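Local coordinates for versicolorin reductase (Brucella melitensis, PDB 4NIM), which is a short-chain dehydrogenase/reductase that probably catalyses a nicotinamide-cofactor-dependent reduction, at residues E75-C80 and P128-Q133. Numbering follows the deposited sequence.
Sequences ENVEDC and PFFLIQ
Val77 meets Phe130 over one face of its ring: CG1 lies 4.1 Å from the ring centroid, 26° off the ring normal, which meets the geometry of a CH-pi contact. The methyl is displaced toward the root of the ring, since its nearest atom is Phe130 CG, at 3.7 Å from Val77 CG1. Val77 places CG1 anti to its own backbone N (chi1 175°), and this branch approaches the phenyl group more closely than CG2. The other face of the ring is covered by Phe129, whose CD1 stands 3.6 Å above the plane, so the ring lies between the Val77 methyl and Phe129 CD1. Cys80, a turn beyond Val77, meets Leu131, the residue next to Phe130, and their CA atoms are the closest pair, 5.8 Å apart. Here the approach is mostly to backbone: Leu131 CD2 reaches Cys80 O at 3.3 Å, whereas Cys80 CB and Leu131 CG are 4.2 Å apart. These residues belong to helices 77-91 and 114-142, which pack on the parallel sheet of the Rossmann fold of the SDR family; Leu131 also touches Leu97 and Asn99 of strand 96-99, and Cys80 touches Ala127. No hydrogen bond crosses between the segments, and 202 Å² is buried in all. Polar bonding instead defines the start of helix 77-91: Asn76 is its N-cap, and OD1 accepts from Glu78 N at 2.8 Å, with the donor tilted 24° from the carbonyl plane. Nearby, Asp79 forms a salt bridge to Arg82 and accepts from Asp73 N.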
ATOM      1  N   GLU A  75       8.073   6.441  -9.332  1.00 21.86           N
ATOM      2  CA  GLU A  75       7.553   7.051 -10.611  1.00 23.22           C
ATOM      3  C   GLU A  75       8.102   6.324 -11.810  1.00 22.95           C
ATOM      4  O   GLU A  75       7.580   6.433 -12.913  1.00 22.39           O
ATOM      5  CB  GLU A  75       7.929   8.516 -10.715  1.00 24.55           C
ATOM      6  CG  GLU A  75       7.299   9.347  -9.619  1.00 26.04           C
ATOM      7  CD  GLU A  75       7.714  10.811  -9.687  1.00 29.92           C
ATOM      8  OE1 GLU A  75       7.830  11.371 -10.818  1.00 31.15           O
ATOM      9  OE2 GLU A  75       7.916  11.391  -8.599  1.00 32.26           O
ATOM     10  N   ASN A  76       9.188   5.600 -11.598  1.00 23.76           N
ATOM     11  CA  ASN A  76       9.818   4.855 -12.669  1.00 24.92           C
ATOM     12  C   ASN A  76       9.317   3.403 -12.640  1.00 23.84           C
ATOM     13  O   ASN A  76       9.628   2.634 -11.705  1.00 22.11           O
ATOM     14  CB  ASN A  76      11.341   4.947 -12.539  1.00 28.55           C
ATOM     15  CG  ASN A  76      12.100   4.181 -13.623  1.00 32.40           C
ATOM     16  OD1 ASN A  76      11.599   3.249 -14.235  1.00 36.56           O
ATOM     17  ND2 ASN A  76      13.355   4.555 -13.820  1.00 35.08           N
ATOM     18  N   VAL A  77       8.584   3.024 -13.679  1.00 22.71           N
ATOM     19  CA  VAL A  77       7.993   1.689 -13.743  1.00 23.00           C
ATOM     20  C   VAL A  77       9.054   0.553 -13.668  1.00 23.40           C
ATOM     21  O   VAL A  77       8.809  -0.498 -13.100  1.00 21.80           O
ATOM     22  CB  VAL A  77       7.063   1.546 -14.960  1.00 23.58           C
ATOM     23  CG1 VAL A  77       6.526   0.121 -15.108  1.00 23.41           C
ATOM     24  CG2 VAL A  77       5.868   2.490 -14.806  1.00 24.49           C
ATOM     25  N   GLU A  78      10.249   0.782 -14.202  1.00 25.08           N
ATOM     26  CA  GLU A  78      11.310  -0.238 -14.142  1.00 26.84           C
ATOM     27  C   GLU A  78      11.783  -0.475 -12.695  1.00 24.90           C
ATOM     28  O   GLU A  78      12.174  -1.584 -12.340  1.00 24.88           O
ATOM     29  CB  GLU A  78      12.494   0.168 -15.069  1.00 31.28           C
ATOM     30  CG  GLU A  78      13.174  -1.018 -15.742  1.00 37.91           C
ATOM     31  CD  GLU A  78      14.396  -0.616 -16.587  1.00 44.79           C
ATOM     32  OE1 GLU A  78      14.395   0.496 -17.202  1.00 49.67           O
ATOM     33  OE2 GLU A  78      15.374  -1.402 -16.623  1.00 49.52           O
ATOM     34  N   ASP A  79      11.766   0.582 -11.875  1.00 23.79           N
ATOM     35  CA  ASP A  79      12.071   0.489 -10.452  1.00 23.94           C
ATOM     36  C   ASP A  79      10.991  -0.347  -9.749  1.00 22.63           C
ATOM     37  O   ASP A  79      11.290  -1.225  -8.913  1.00 22.75           O
ATOM     38  CB  ASP A  79      12.181   1.869  -9.806  1.00 24.25           C
ATOM     39  CG  ASP A  79      13.503   2.542 -10.057  1.00 25.94           C
ATOM     40  OD1 ASP A  79      14.377   1.980 -10.772  1.00 27.74           O
ATOM     41  OD2 ASP A  79      13.706   3.629  -9.476  1.00 26.92           O
ATOM     42  N   CYS A  80       9.750  -0.123 -10.123  1.00 21.04           N
ATOM     43  CA  CYS A  80       8.640  -0.920  -9.618  1.00 20.79           C
ATOM     44  C   CYS A  80       8.858  -2.391  -9.904  1.00 21.31           C
ATOM     45  O   CYS A  80       8.752  -3.247  -9.001  1.00 21.22           O
ATOM     46  CB  CYS A  80       7.297  -0.460 -10.225  1.00 20.63           C
ATOM     47  SG  CYS A  80       6.862   1.209  -9.660  1.00 21.35           S
ATOM     48  N   PRO A 128       1.293   0.956  -7.918  1.00 14.98           N
ATOM     49  CA  PRO A 128       0.544  -0.260  -7.565  1.00 14.71           C
ATOM     50  C   PRO A 128       0.189  -1.138  -8.735  1.00 14.59           C
ATOM     51  O   PRO A 128       0.291  -2.355  -8.627  1.00 14.72           O
ATOM     52  CB  PRO A 128      -0.681   0.294  -6.860  1.00 14.40           C
ATOM     53  CG  PRO A 128      -0.139   1.536  -6.164  1.00 14.58           C
ATOM     54  CD  PRO A 128       0.828   2.117  -7.133  1.00 14.71           C
ATOM     55  N   PHE A 129      -0.309  -0.554  -9.838  1.00 14.31           N
ATOM     56  CA  PHE A 129      -0.610  -1.372 -10.980  1.00 14.69           C
ATOM     57  C   PHE A 129       0.540  -2.318 -11.391  1.00 15.15           C
ATOM     58  O   PHE A 129       0.331  -3.531 -11.559  1.00 15.54           O
ATOM     59  CB  PHE A 129      -1.117  -0.472 -12.149  1.00 14.86           C
ATOM     60  CG  PHE A 129      -1.647  -1.227 -13.329  1.00 15.35           C
ATOM     61  CD1 PHE A 129      -0.791  -1.835 -14.259  1.00 16.15           C
ATOM     62  CD2 PHE A 129      -3.016  -1.275 -13.552  1.00 14.94           C
ATOM     63  CE1 PHE A 129      -1.310  -2.535 -15.349  1.00 16.25           C
ATOM     64  CE2 PHE A 129      -3.533  -1.973 -14.607  1.00 15.08           C
ATOM     65  CZ  PHE A 129      -2.701  -2.585 -15.534  1.00 15.77           C
ATOM     66  N   PHE A 130       1.738  -1.778 -11.574  1.00 14.89           N
ATOM     67  CA  PHE A 130       2.831  -2.554 -12.090  1.00 15.63           C
ATOM     68  C   PHE A 130       3.488  -3.439 -11.001  1.00 15.64           C
ATOM     69  O   PHE A 130       3.907  -4.527 -11.306  1.00 15.82           O
ATOM     70  CB  PHE A 130       3.808  -1.675 -12.874  1.00 15.77           C
ATOM     71  CG  PHE A 130       3.243  -1.300 -14.171  1.00 16.34           C
ATOM     72  CD1 PHE A 130       3.196  -2.243 -15.194  1.00 16.79           C
ATOM     73  CD2 PHE A 130       2.592  -0.113 -14.349  1.00 16.51           C
ATOM     74  CE1 PHE A 130       2.557  -1.947 -16.388  1.00 16.82           C
ATOM     75  CE2 PHE A 130       1.945   0.177 -15.544  1.00 16.85           C
ATOM     76  CZ  PHE A 130       1.956  -0.739 -16.570  1.00 16.50           C
ATOM     77  N   LEU A 131       3.403  -3.038  -9.752  1.00 15.84           N
ATOM     78  CA  LEU A 131       3.832  -3.945  -8.634  1.00 16.70           C
ATOM     79  C   LEU A 131       2.884  -5.137  -8.537  1.00 16.80           C
ATOM     80  O   LEU A 131       3.309  -6.282  -8.367  1.00 16.59           O
ATOM     81  CB  LEU A 131       3.845  -3.189  -7.311  1.00 17.29           C
ATOM     82  CG  LEU A 131       4.977  -2.164  -7.214  1.00 17.75           C
ATOM     83  CD1 LEU A 131       4.655  -1.134  -6.150  1.00 17.74           C
ATOM     84  CD2 LEU A 131       6.243  -2.907  -6.869  1.00 18.86           C
ATOM     85  N   ILE A 132       1.589  -4.861  -8.722  1.00 16.34           N
ATOM     86  CA  ILE A 132       0.584  -5.904  -8.712  1.00 16.67           C
ATOM     87  C   ILE A 132       0.810  -6.850  -9.894  1.00 16.62           C
ATOM     88  O   ILE A 132       0.769  -8.072  -9.721  1.00 16.89           O
ATOM     89  CB  ILE A 132      -0.844  -5.319  -8.734  1.00 16.63           C
ATOM     90  CG1 ILE A 132      -1.197  -4.702  -7.370  1.00 16.75           C
ATOM     91  CG2 ILE A 132      -1.883  -6.395  -9.044  1.00 16.67           C
ATOM     92  CD1 ILE A 132      -2.388  -3.758  -7.384  1.00 16.77           C
ATOM     93  N   GLN A 133       0.993  -6.281 -11.088  1.00 17.24           N
ATOM     94  CA  GLN A 133       1.311  -7.082 -12.285  1.00 17.27           C
ATOM     95  C   GLN A 133       2.442  -8.074 -11.982  1.00 17.55           C
ATOM     96  O   GLN A 133       2.331  -9.276 -12.292  1.00 17.35           O
ATOM     97  CB  GLN A 133       1.677  -6.174 -13.438  1.00 17.40           C
ATOM     98  CG  GLN A 133       2.119  -6.866 -14.724  1.00 18.31           C
ATOM     99  CD  GLN A 133       2.114  -5.908 -15.885  1.00 18.68           C
ATOM    100  OE1 GLN A 133       1.044  -5.504 -16.393  1.00 20.25           O
ATOM    101  NE2 GLN A 133       3.280  -5.544 -16.332  1.00 18.77           N
TER